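Local coordinates for protein metallophosphoesterase (Sphaerobacter thermophilus, PDB 3RQZ) that binds two zinc ions and probably hydrolyses phosphate esters, as expected of a calcineurin-like metallophosphoesterase of the YfcE family, at residues Q92-A95 / E96-Q99; M108-G111 / D112-V115; A131-A134 / A135-P139; E219-I222 / A223-Q226; L234-S237 / L238-L242. One frame throughout, in Å; residues are numbered along the deposited sequence.

Contact 1. Residues Q92-A95 / E96-Q99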
loop_
_atom_site.group_PDB
_atom_site.type_symbol
_atom_site.label_atom_id
_atom_site.label_comp_id
_atom_site.label_asym_id
_atom_site.label_seq_id
_atom_site.Cartn_x
_atom_site.Cartn_y
_atom_site.Cartn_z
ATOM N N GLN A 92 -3.300 -19.250 -6.060
ATOM C CA GLN A 92 -2.789 -19.455 -4.709
ATOM C C GLN A 92 -3.868 -19.250 -3.644
ATOM O O GLN A 92 -3.774 -19.802 -2.560
ATOM C CB GLN A 92 -1.605 -18.528 -4.416
ATOM C CG GLN A 92 -0.447 -18.585 -5.450
ATOM C CD GLN A 92 -0.071 -19.984 -5.869
ATOM O OE1 GLN A 92 -0.185 -20.355 -7.058
ATOM N NE2 GLN A 92 0.362 -20.788 -4.904
ATOM N N LEU A 93 -4.881 -18.457 -3.967
ATOM C CA LEU A 93 -5.877 -18.039 -2.997
ATOM C C LEU A 93 -6.908 -19.142 -2.729
ATOM O O LEU A 93 -7.468 -19.744 -3.654
ATOM C CB LEU A 93 -6.546 -16.744 -3.460
ATOM C CG LEU A 93 -5.581 -15.592 -3.740
ATOM C CD1 LEU A 93 -6.366 -14.333 -4.184
ATOM C CD2 LEU A 93 -4.642 -15.292 -2.541
ATOM N N GLN A 94 -7.110 -19.439 -1.454
ATOM C CA GLN A 94 -8.124 -20.421 -1.045
ATOM C C GLN A 94 -9.412 -19.695 -0.604
ATOM O O GLN A 94 -9.432 -18.457 -0.599
ATOM C CB GLN A 94 -7.528 -21.280 0.057
ATOM C CG GLN A 94 -6.324 -22.061 -0.453
ATOM C CD GLN A 94 -5.567 -22.729 0.658
ATOM O OE1 GLN A 94 -5.271 -22.105 1.686
ATOM N NE2 GLN A 94 -5.249 -24.014 0.469
ATOM N N ALA A 95 -10.466 -20.438 -0.235
ATOM C CA ALA A 95 -11.768 -19.821 0.063
ATOM C C ALA A 95 -11.682 -18.667 1.074
ATOM O O ALA A 95 -12.225 -17.600 0.843
ATOM C CB ALA A 95 -12.817 -20.883 0.515
ATOM N N GLU A 96 -10.960 -18.884 2.165
ATOM C CA GLU A 96 -10.885 -17.903 3.241
ATOM C C GLU A 96 -10.238 -16.581 2.791
ATOM O O GLU A 96 -10.660 -15.514 3.236
ATOM C CB GLU A 96 -10.127 -18.487 4.443
ATOM C CG GLU A 96 -8.610 -18.641 4.169
ATOM C CD GLU A 96 -7.845 -19.232 5.324
ATOM O OE1 GLU A 96 -7.243 -20.336 5.136
ATOM O OE2 GLU A 96 -7.844 -18.591 6.413
ATOM N N HIS A 97 -9.216 -16.662 1.921
ATOM C CA HIS A 97 -8.543 -15.475 1.391
ATOM C C HIS A 97 -9.434 -14.746 0.417
ATOM O O HIS A 97 -9.492 -13.511 0.450
ATOM C CB HIS A 97 -7.235 -15.821 0.677
ATOM C CG HIS A 97 -6.369 -16.743 1.459
ATOM N ND1 HIS A 97 -6.228 -18.072 1.131
ATOM C CD2 HIS A 97 -5.671 -16.553 2.603
ATOM C CE1 HIS A 97 -5.454 -18.660 2.024
ATOM N NE2 HIS A 97 -5.094 -17.758 2.923
ATOM N N LEU A 98 -10.090 -15.510 -0.472
ATOM C CA LEU A 98 -11.077 -14.949 -1.398
ATOM C C LEU A 98 -12.226 -14.251 -0.658
ATOM O O LEU A 98 -12.608 -13.143 -1.017
ATOM C CB LEU A 98 -11.611 -16.032 -2.355
ATOM C CG LEU A 98 -10.459 -16.610 -3.216
ATOM C CD1 LEU A 98 -10.838 -17.974 -3.847
ATOM C CD2 LEU A 98 -10.025 -15.572 -4.271
ATOM N N GLN A 99 -12.775 -14.896 0.370
ATOM C CA GLN A 99 -13.873 -14.287 1.150
ATOM C C GLN A 99 -13.431 -12.999 1.823
ATOM O O GLN A 99 -14.176 -12.019 1.878
ATOM C CB GLN A 99 -14.402 -15.257 2.210
ATOM C CG GLN A 99 -15.186 -16.438 1.647
ATOM C CD GLN A 99 -15.453 -17.483 2.719
ATOM O OE1 GLN A 99 -15.404 -17.177 3.898
ATOM N NE2 GLN A 99 -15.714 -18.719 2.310
#
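The imidazole of His-97 meets Gln-94 at its edge, where ND1 accepts a hydrogen bond from the backbone N of Gln-94 at 3.1 Å with the donor in the ring plane. Beside it the carboxamide of Gln-94 runs the same way, only 8° from coplanar with the ring, and its OE1 comes within 3.5 Å of His-97 CE1. One ring face is covered by the neighbouring Glu-96, whose CG sits 3.7 Å above the ring centre. Because ND1 is used as an acceptor, the proton probably sits on NE2, which is hydrogen-bonded to Glu-50 of helix 45-55; the two nitrogens together fix the rotation of the ring. The carbonyl of Gln-94 answers in the other direction: Leu-98 N points almost straight at its O at 3.0 Å, and His-97 N adds a weak bond. One residue on, Gln-99 N binds Ala-95 O at 2.8 Å. Across the cap, CD2 of Leu-98 rests 3.8 Å from CB of Leu-93. With Gln-94 as N-cap, the histidine three residues on supplies one half of a capping box, and the leucine pair spanning the cap is a hydrophobic staple, both marking the start of helix 95-103.

Contact 2. Residues M108-G111 / D112-V115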
loop_
_atom_site.group_PDB
_atom_site.type_symbol
_atom_site.label_atom_id
_atom_site.label_comp_id
_atom_site.label_asym_id
_atom_site.label_seq_id
_atom_site.Cartn_x
_atom_site.Cartn_y
_atom_site.Cartn_z
HETATM N N MSE A 108 -12.693 3.850 3.116
HETATM C CA MSE A 108 -13.099 4.036 4.509
HETATM C C MSE A 108 -13.038 5.519 4.895
HETATM O O MSE A 108 -12.051 6.203 4.616
HETATM C CB MSE A 108 -12.226 3.178 5.434
HETATM C CG MSE A 108 -12.580 1.633 5.332
HETATM SE SE MSE A 108 -14.361 1.276 6.104
HETATM C CE MSE A 108 -14.003 2.083 7.797
ATOM N N ILE A 109 -14.122 6.011 5.483
ATOM C CA ILE A 109 -14.186 7.365 6.060
ATOM C C ILE A 109 -14.412 7.212 7.560
ATOM O O ILE A 109 -15.406 6.593 7.972
ATOM C CB ILE A 109 -15.335 8.221 5.458
ATOM C CG1 ILE A 109 -15.204 8.336 3.923
ATOM C CG2 ILE A 109 -15.377 9.659 6.117
ATOM C CD1 ILE A 109 -16.494 8.783 3.223
ATOM N N ASP A 110 -13.483 7.720 8.378
ATOM C CA ASP A 110 -13.650 7.699 9.833
ATOM C C ASP A 110 -13.010 8.947 10.420
ATOM O O ASP A 110 -11.788 9.109 10.338
ATOM C CB ASP A 110 -12.985 6.460 10.482
ATOM C CG ASP A 110 -13.277 6.363 11.987
ATOM O OD1 ASP A 110 -14.250 7.018 12.486
ATOM O OD2 ASP A 110 -12.552 5.622 12.687
ATOM N N GLY A 111 -13.843 9.836 10.952
ATOM C CA GLY A 111 -13.370 11.022 11.684
ATOM C C GLY A 111 -12.621 11.934 10.758
ATOM O O GLY A 111 -13.134 12.310 9.706
ATOM N N ASP A 112 -11.380 12.230 11.111
ATOM C CA ASP A 112 -10.523 13.124 10.311
ATOM C C ASP A 112 -9.828 12.471 9.111
ATOM O O ASP A 112 -8.987 13.104 8.466
ATOM C CB ASP A 112 -9.488 13.790 11.211
ATOM C CG ASP A 112 -10.088 14.857 12.095
ATOM O OD1 ASP A 112 -11.243 15.298 11.835
ATOM O OD2 ASP A 112 -9.393 15.258 13.060
ATOM N N TRP A 113 -10.158 11.223 8.784
ATOM C CA TRP A 113 -9.466 10.605 7.641
ATOM C C TRP A 113 -10.319 9.825 6.667
ATOM O O TRP A 113 -11.309 9.247 7.037
ATOM C CB TRP A 113 -8.267 9.750 8.088
ATOM C CG TRP A 113 -8.548 8.862 9.245
ATOM C CD1 TRP A 113 -9.086 7.607 9.209
ATOM C CD2 TRP A 113 -8.283 9.156 10.633
ATOM N NE1 TRP A 113 -9.185 7.098 10.502
ATOM C CE2 TRP A 113 -8.693 8.028 11.387
ATOM C CE3 TRP A 113 -7.758 10.268 11.305
ATOM C CZ2 TRP A 113 -8.586 7.976 12.791
ATOM C CZ3 TRP A 113 -7.644 10.219 12.705
ATOM C CH2 TRP A 113 -8.056 9.072 13.428
ATOM N N THR A 114 -9.893 9.841 5.403
ATOM C CA THR A 114 -10.480 9.051 4.350
ATOM C C THR A 114 -9.333 8.191 3.865
ATOM O O THR A 114 -8.173 8.680 3.794
ATOM C CB THR A 114 -11.000 9.954 3.204
ATOM O OG1 THR A 114 -12.043 10.804 3.715
ATOM C CG2 THR A 114 -11.522 9.101 2.035
ATOM N N VAL A 115 -9.620 6.911 3.567
ATOM C CA VAL A 115 -8.568 5.982 3.124
ATOM C C VAL A 115 -9.059 5.209 1.889
ATOM O O VAL A 115 -10.169 4.630 1.909
ATOM C CB VAL A 115 -8.202 4.963 4.232
ATOM C CG1 VAL A 115 -7.094 3.964 3.680
ATOM C CG2 VAL A 115 -7.740 5.686 5.518
#
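Asp-110 and Trp-113 close a two-residue beta hairpin, with Gly-111 and Asp-112 at the corners of a type II' turn; Gly-111 takes the positive phi (65°) that its first corner requires. CG of Trp-113 lies between the backbone N and the carbonyl carbon (chi1 45°), which swings the indole back across the turn until one face lies under Asp-110 O, 3.2 Å from the ring plane and offset toward the rim. CB of Asp-110 lies 3.9 Å from Trp-113 NE1, while its CG is turned opposite the backbone N (chi1 -174°). Beyond the hairpin the indole meets Trp-33 and, edge-to-face, Phe-206. On the other face of the sheet Ile-109 and Thr-114, a non-hydrogen-bonded pair, point the same way side by side, CG1 of Ile-109 being 4.0 Å from OG1 of Thr-114; that hydroxyl is hydrogen-bonded to Thr-143. Farther from the turn, Met-108, a selenomethionine here, curls away from Val-115 toward Ile-59 and Val-61 while their backbones bond in both directions. Asp-110 O has two roles: it sits over the indole and accepts a hydrogen bond from Trp-113 N at 3.1 Å, the donor standing well above the carbonyl plane.

Contact 3. Residues A131-A134 / A135-P139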
loop_
_atom_site.group_PDB
_atom_site.type_symbol
_atom_site.label_atom_id
_atom_site.label_comp_id
_atom_site.label_asym_id
_atom_site.label_seq_id
_atom_site.Cartn_x
_atom_site.Cartn_y
_atom_site.Cartn_z
ATOM N N ALA A 131 0.561 17.560 -8.925
ATOM C CA ALA A 131 -0.354 18.556 -8.351
ATOM C C ALA A 131 -1.731 18.618 -9.039
ATOM O O ALA A 131 -2.760 18.789 -8.363
ATOM C CB ALA A 131 0.306 19.951 -8.328
ATOM N N ARG A 132 -1.717 18.470 -10.364
ATOM C CA ARG A 132 -2.913 18.473 -11.219
ATOM C C ARG A 132 -3.981 17.501 -10.711
ATOM O O ARG A 132 -5.134 17.879 -10.473
ATOM C CB ARG A 132 -2.500 18.098 -12.655
ATOM C CG ARG A 132 -3.529 18.401 -13.733
ATOM C CD ARG A 132 -2.919 18.159 -15.112
ATOM N NE ARG A 132 -1.479 18.422 -15.082
ATOM C CZ ARG A 132 -0.544 17.492 -15.218
ATOM N NH1 ARG A 132 -0.884 16.236 -15.440
ATOM N NH2 ARG A 132 0.739 17.825 -15.159
ATOM N N ILE A 133 -3.573 16.253 -10.531
ATOM C CA ILE A 133 -4.463 15.182 -10.099
ATOM C C ILE A 133 -4.765 15.368 -8.610
ATOM O O ILE A 133 -5.899 15.192 -8.201
ATOM C CB ILE A 133 -3.958 13.754 -10.503
ATOM C CG1 ILE A 133 -3.799 13.628 -12.036
ATOM C CG2 ILE A 133 -4.858 12.648 -9.937
ATOM C CD1 ILE A 133 -5.161 13.849 -12.878
ATOM N N ALA A 134 -3.784 15.800 -7.826
ATOM C CA ALA A 134 -4.042 16.051 -6.385
ATOM C C ALA A 134 -5.138 17.095 -6.235
ATOM O O ALA A 134 -6.087 16.929 -5.448
ATOM C CB ALA A 134 -2.759 16.516 -5.664
ATOM N N ALA A 135 -5.016 18.151 -7.035
ATOM C CA ALA A 135 -5.967 19.258 -7.047
ATOM C C ALA A 135 -7.390 18.801 -7.353
ATOM O O ALA A 135 -8.348 19.247 -6.716
ATOM C CB ALA A 135 -5.486 20.365 -8.059
ATOM N N LEU A 136 -7.524 17.879 -8.297
ATOM C CA LEU A 136 -8.836 17.346 -8.659
ATOM C C LEU A 136 -9.415 16.459 -7.540
ATOM O O LEU A 136 -10.612 16.172 -7.515
ATOM C CB LEU A 136 -8.741 16.593 -10.007
ATOM C CG LEU A 136 -8.492 17.460 -11.261
ATOM C CD1 LEU A 136 -7.856 16.660 -12.413
ATOM C CD2 LEU A 136 -9.755 18.209 -11.752
ATOM N N ASN A 137 -8.561 16.041 -6.609
ATOM C CA ASN A 137 -8.946 15.067 -5.580
ATOM C C ASN A 137 -9.291 15.640 -4.219
ATOM O O ASN A 137 -10.028 15.010 -3.443
ATOM C CB ASN A 137 -7.906 13.939 -5.481
ATOM C CG ASN A 137 -8.220 12.801 -6.410
ATOM O OD1 ASN A 137 -9.135 12.027 -6.148
ATOM N ND2 ASN A 137 -7.471 12.682 -7.506
ATOM N N PHE A 138 -8.797 16.839 -3.941
ATOM C CA PHE A 138 -9.148 17.542 -2.698
ATOM C C PHE A 138 -10.641 17.815 -2.521
ATOM O O PHE A 138 -11.148 17.622 -1.427
ATOM C CB PHE A 138 -8.296 18.799 -2.490
ATOM C CG PHE A 138 -6.951 18.505 -1.873
ATOM C CD1 PHE A 138 -6.842 18.263 -0.502
ATOM C CD2 PHE A 138 -5.786 18.457 -2.666
ATOM C CE1 PHE A 138 -5.597 17.954 0.085
ATOM C CE2 PHE A 138 -4.550 18.170 -2.079
ATOM C CZ PHE A 138 -4.455 17.926 -0.695
ATOM N N PRO A 139 -11.360 18.198 -3.600
ATOM C CA PRO A 139 -12.831 18.294 -3.482
ATOM C C PRO A 139 -13.544 16.946 -3.338
ATOM O O PRO A 139 -14.713 16.919 -2.923
ATOM C CB PRO A 139 -13.260 18.983 -4.793
ATOM C CG PRO A 139 -11.993 19.620 -5.354
ATOM C CD PRO A 139 -10.883 18.673 -4.912
#
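Backbone hydrogen bonds join Ala-131 to Ala-135 and Arg-132 to Leu-136 in the ordinary helical i to i+4 pattern: Ala-135 N reaches Ala-131 O at 2.7 Å, and Leu-136 N reaches Arg-132 O at 3.2 Å. Ala-134 O keeps the i to i+4 bond, from Phe-138 N at 3.1 Å nearly in line with the carbonyl, and takes a second from Asn-137 N, three residues on, at 2.9 Å from far above its plane. Among the side-chain hydrogen bonds, Asn-137 folds its carboxamide back over the preceding turn, and ND2 donates to Ile-133 O at 3.0 Å, again from above the carbonyl plane. Its amide is held at both ends, since ND2 also binds Glu-126 and OD1 takes the backbone N of Arg-121; this fixes the amide's rotation and ties the helix to the loop that precedes it. Apolar contacts complete the account. CD1 of Ile-133 meets CD1 of Leu-136 at 3.9 Å, the two chains crossing at a slant, while CG2 of Ile-133 runs alongside the Asn-137 amide. On another flank CB of Ala-134 approaches CE2 of Phe-138 at 4.3 Å, and both residues pack on Ala-162 of helix 159-163. Asn-137 and Phe-138 also touch Ile-185 in strand 184-188. The arrangement belongs to a beta-alpha-beta unit, in which helix 131-137 connects strand 113-116 to strand 145-147.

Contact 4. Residues E219-I222 / A223-Q226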
loop_
_atom_site.group_PDB
_atom_site.type_symbol
_atom_site.label_atom_id
_atom_site.label_comp_id
_atom_site.label_asym_id
_atom_site.label_seq_id
_atom_site.Cartn_x
_atom_site.Cartn_y
_atom_site.Cartn_z
ATOM N N GLU A 219 15.271 -1.684 5.406
ATOM C CA GLU A 219 15.909 -2.735 4.612
ATOM C C GLU A 219 15.265 -4.059 4.964
ATOM O O GLU A 219 14.849 -4.266 6.119
ATOM C CB GLU A 219 17.396 -2.809 4.917
ATOM C CG GLU A 219 18.152 -1.679 4.352
ATOM C CD GLU A 219 19.661 -1.940 4.358
ATOM O OE1 GLU A 219 20.157 -2.585 5.306
ATOM O OE2 GLU A 219 20.336 -1.520 3.400
ATOM N N TYR A 220 15.161 -4.953 3.985
ATOM C CA TYR A 220 14.656 -6.294 4.258
ATOM C C TYR A 220 15.463 -7.249 3.402
ATOM O O TYR A 220 16.250 -6.798 2.570
ATOM C CB TYR A 220 13.143 -6.403 3.987
ATOM C CG TYR A 220 12.745 -6.324 2.518
ATOM C CD1 TYR A 220 12.517 -5.100 1.900
ATOM C CD2 TYR A 220 12.586 -7.496 1.749
ATOM C CE1 TYR A 220 12.129 -5.027 0.540
ATOM C CE2 TYR A 220 12.207 -7.432 0.384
ATOM C CZ TYR A 220 11.986 -6.203 -0.202
ATOM O OH TYR A 220 11.619 -6.159 -1.524
ATOM N N ARG A 221 15.306 -8.551 3.615
ATOM C CA ARG A 221 16.136 -9.499 2.892
ATOM C C ARG A 221 15.547 -9.777 1.509
ATOM O O ARG A 221 14.843 -10.767 1.307
ATOM C CB ARG A 221 16.351 -10.777 3.709
ATOM C CG ARG A 221 17.255 -10.581 4.941
ATOM C CD ARG A 221 17.609 -11.927 5.629
ATOM N NE ARG A 221 16.423 -12.607 6.175
ATOM C CZ ARG A 221 15.803 -12.259 7.307
ATOM N NH1 ARG A 221 16.260 -11.244 8.034
ATOM N NH2 ARG A 221 14.718 -12.919 7.721
ATOM N N ILE A 222 15.855 -8.889 0.564
ATOM C CA ILE A 222 15.384 -8.989 -0.815
ATOM C C ILE A 222 15.755 -10.334 -1.440
ATOM O O ILE A 222 14.939 -10.929 -2.140
ATOM C CB ILE A 222 15.950 -7.826 -1.691
ATOM C CG1 ILE A 222 15.356 -6.482 -1.246
ATOM C CG2 ILE A 222 15.652 -8.055 -3.184
ATOM C CD1 ILE A 222 16.128 -5.288 -1.793
ATOM N N ALA A 223 16.971 -10.814 -1.152
ATOM C CA ALA A 223 17.444 -12.117 -1.630
ATOM C C ALA A 223 16.467 -13.239 -1.291
ATOM O O ALA A 223 16.279 -14.165 -2.086
ATOM C CB ALA A 223 18.825 -12.445 -1.049
ATOM N N ASP A 224 15.846 -13.152 -0.116
ATOM C CA ASP A 224 14.944 -14.221 0.345
ATOM C C ASP A 224 13.618 -14.194 -0.437
ATOM O O ASP A 224 13.110 -15.241 -0.865
ATOM C CB ASP A 224 14.661 -14.106 1.852
ATOM C CG ASP A 224 15.872 -14.436 2.725
ATOM O OD1 ASP A 224 16.957 -14.773 2.202
ATOM O OD2 ASP A 224 15.715 -14.342 3.968
ATOM N N THR A 225 13.060 -13.001 -0.631
ATOM C CA THR A 225 11.856 -12.858 -1.456
ATOM C C THR A 225 12.181 -13.307 -2.890
ATOM O O THR A 225 11.410 -14.035 -3.518
ATOM C CB THR A 225 11.337 -11.421 -1.438
ATOM O OG1 THR A 225 10.813 -11.143 -0.141
ATOM C CG2 THR A 225 10.233 -11.208 -2.471
ATOM N N GLN A 226 13.331 -12.864 -3.392
ATOM C CA GLN A 226 13.781 -13.250 -4.724
ATOM C C GLN A 226 13.916 -14.777 -4.859
ATOM O O GLN A 226 13.429 -15.347 -5.829
ATOM C CB GLN A 226 15.076 -12.529 -5.086
ATOM C CG GLN A 226 14.883 -11.035 -5.402
ATOM C CD GLN A 226 16.200 -10.419 -5.855
ATOM O OE1 GLN A 226 17.245 -10.759 -5.316
ATOM N NE2 GLN A 226 16.153 -9.528 -6.845
#
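The N-cap residue Arg-221 makes a salt bridge through NE to Asp-224, three residues on in the first turn of helix 222-232, while its own backbone forms the centre of an inverse gamma turn. Arg-221 NE lies 2.9 Å from Asp-224 OD2. The carboxylate oxygen sits at the edge of the guanidinium, in its plane, yet the arginine approaches from above the carboxylate plane, and the two groups are turned 63° apart. A bend at chi3 (-64°) brings NE, rather than the terminal nitrogens, to the acid. The backbone doubles the link: Asp-224 N binds Arg-221 O at 3.0 Å, and Thr-225 N adds a weak bond to the same oxygen. One residue on, Gln-226 N meets Ile-222 O at 2.8 Å, and CG2 of Ile-222 packs 3.6 Å from Gln-226 CD; the NE2 of that amide bonds to Val-239 O. Toward helix 16-26, CE2 of Tyr-220 lies 4.0 Å from Thr-225 OG1, which comes in at the ring edge; both hydroxyls are hydrogen-bonded to the amide of Asn-15. Lying in the first turn, the carboxylate of Asp-224 would probably be stabilised as the anion by both the helix N terminus and the arginine.

Contact 5. Residues L234-S237 / L238-L242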
loop_
_atom_site.group_PDB
_atom_site.type_symbol
_atom_site.label_atom_id
_atom_site.label_comp_id
_atom_site.label_asym_id
_atom_site.label_seq_id
_atom_site.Cartn_x
_atom_site.Cartn_y
_atom_site.Cartn_z
ATOM N N LEU A 234 8.191 -17.568 -10.859
ATOM C CA LEU A 234 7.759 -16.212 -11.264
ATOM C C LEU A 234 8.735 -15.528 -12.229
ATOM O O LEU A 234 9.932 -15.765 -12.153
ATOM C CB LEU A 234 7.496 -15.318 -10.024
ATOM C CG LEU A 234 6.230 -15.713 -9.253
ATOM C CD1 LEU A 234 6.169 -15.057 -7.873
ATOM C CD2 LEU A 234 4.971 -15.389 -10.069
ATOM N N PRO A 235 8.230 -14.690 -13.154
ATOM C CA PRO A 235 9.114 -14.145 -14.218
ATOM C C PRO A 235 10.294 -13.323 -13.675
ATOM O O PRO A 235 10.144 -12.568 -12.715
ATOM C CB PRO A 235 8.174 -13.242 -15.030
ATOM C CG PRO A 235 7.022 -12.978 -14.134
ATOM C CD PRO A 235 6.847 -14.230 -13.318
ATOM N N GLU A 236 11.444 -13.469 -14.321
ATOM C CA GLU A 236 12.681 -12.848 -13.885
ATOM C C GLU A 236 12.633 -11.309 -13.836
ATOM O O GLU A 236 13.275 -10.686 -12.996
ATOM C CB GLU A 236 13.820 -13.355 -14.773
ATOM C CG GLU A 236 15.220 -13.097 -14.242
ATOM C CD GLU A 236 15.496 -13.720 -12.873
ATOM O OE1 GLU A 236 14.939 -14.799 -12.524
ATOM O OE2 GLU A 236 16.301 -13.105 -12.141
ATOM N N SER A 237 11.867 -10.695 -14.732
ATOM C CA SER A 237 11.699 -9.239 -14.716
ATOM C C SER A 237 11.075 -8.728 -13.396
ATOM O O SER A 237 11.398 -7.630 -12.914
ATOM C CB SER A 237 10.863 -8.797 -15.918
ATOM O OG SER A 237 9.497 -8.744 -15.566
ATOM N N LEU A 238 10.189 -9.519 -12.799
ATOM C CA LEU A 238 9.604 -9.135 -11.514
ATOM C C LEU A 238 10.591 -9.367 -10.365
ATOM O O LEU A 238 10.601 -8.619 -9.371
ATOM C CB LEU A 238 8.297 -9.887 -11.244
ATOM C CG LEU A 238 7.030 -9.480 -12.008
ATOM C CD1 LEU A 238 5.827 -10.277 -11.467
ATOM C CD2 LEU A 238 6.750 -7.946 -11.937
ATOM N N VAL A 239 11.405 -10.412 -10.507
ATOM C CA VAL A 239 12.369 -10.786 -9.475
ATOM C C VAL A 239 13.440 -9.690 -9.354
ATOM O O VAL A 239 13.747 -9.242 -8.258
ATOM C CB VAL A 239 12.990 -12.178 -9.740
ATOM C CG1 VAL A 239 14.038 -12.519 -8.677
ATOM C CG2 VAL A 239 11.900 -13.248 -9.764
ATOM N N THR A 240 13.966 -9.262 -10.500
ATOM C CA THR A 240 15.043 -8.271 -10.561
ATOM C C THR A 240 14.651 -6.879 -10.059
ATOM O O THR A 240 15.420 -6.245 -9.333
ATOM C CB THR A 240 15.599 -8.131 -11.992
ATOM O OG1 THR A 240 16.302 -9.328 -12.355
ATOM C CG2 THR A 240 16.550 -6.928 -12.068
ATOM N N ARG A 241 13.471 -6.400 -10.453
ATOM C CA ARG A 241 12.963 -5.068 -10.026
ATOM C C ARG A 241 13.158 -4.736 -8.565
ATOM O O ARG A 241 13.436 -3.578 -8.225
ATOM C CB ARG A 241 11.460 -4.951 -10.192
ATOM C CG ARG A 241 10.884 -5.163 -11.524
ATOM C CD ARG A 241 9.365 -5.221 -11.285
ATOM N NE ARG A 241 8.857 -3.929 -10.841
ATOM C CZ ARG A 241 7.885 -3.253 -11.454
ATOM N NH1 ARG A 241 7.309 -3.755 -12.543
ATOM N NH2 ARG A 241 7.485 -2.074 -10.981
ATOM N N LEU A 242 12.955 -5.740 -7.715
ATOM C CA LEU A 242 13.013 -5.589 -6.265
ATOM C C LEU A 242 14.355 -5.141 -5.744
ATOM O O LEU A 242 14.415 -4.434 -4.746
ATOM C CB LEU A 242 12.638 -6.901 -5.555
ATOM C CG LEU A 242 11.210 -7.417 -5.550
ATOM C CD1 LEU A 242 11.195 -8.624 -4.622
ATOM C CD2 LEU A 242 10.165 -6.374 -5.110
#
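Pro-235 and Leu-238 lie side by side, CG of the proline ring 4.0 Å from Leu-238 CD1, at the start of helix 236-244. Pro-235 is the N-cap, and its carbonyl oxygen receives two weak bonds, from Leu-238 N at 3.1 Å and from Val-239 N at 3.3 Å. The stronger backbone link comes one residue later, where Thr-240 N meets Glu-236 O at 3.0 Å, almost straight along the carbonyl. Val-239 tucks CG2 3.5 Å from Pro-235 O, while its other branch, CG1, faces the acid of Glu-236.

The next layer explains the pose of Glu-236. Its CG lies opposite the backbone N (chi1 -165°) and the chain then bends at chi2 (59°), bringing OE2 alongside the first turn, 4.2 Å from Val-239 CG1. That carboxylate oxygen is held in a salt bridge with Arg-230 of helix 222-232. At the far end Arg-241 bends at chi3 and its NE binds the backbone O of Val-246, the C-terminal residue; its side chain is about 9 Å from a bound zinc ion, next to Arg-195.

Farther out, Leu-234, Pro-235 and Leu-238 rest on Ala-85 of helix 85-92, Leu-234 also reaching Trp-88. Leu-238 and Val-239 pack on Met-229, so helix 236-244 packs against both helix 85-92 and helix 222-232.

How the contacts relate
Followed from the N terminus, the five contacts come in series; each closes only a local turn, and none nests in or crosses another. Contact 1 opens helix 95-103, which leads directly into the hairpin of contact 2 at the edge of the five-stranded sheet. Strand 113-116 then runs on to the crossover helix of contact 3, about 36 Å between centres from contact 1 and across the chain's centre from it. After strand 212-218, the last in the chain, contact 4 starts helix 222-232 and contact 5 the helix after it. Only these two touch, through a probable hydrogen bond from Gln-226 NE2 to Val-239 O and packing round Leu-242, which joins the two C-terminal helices.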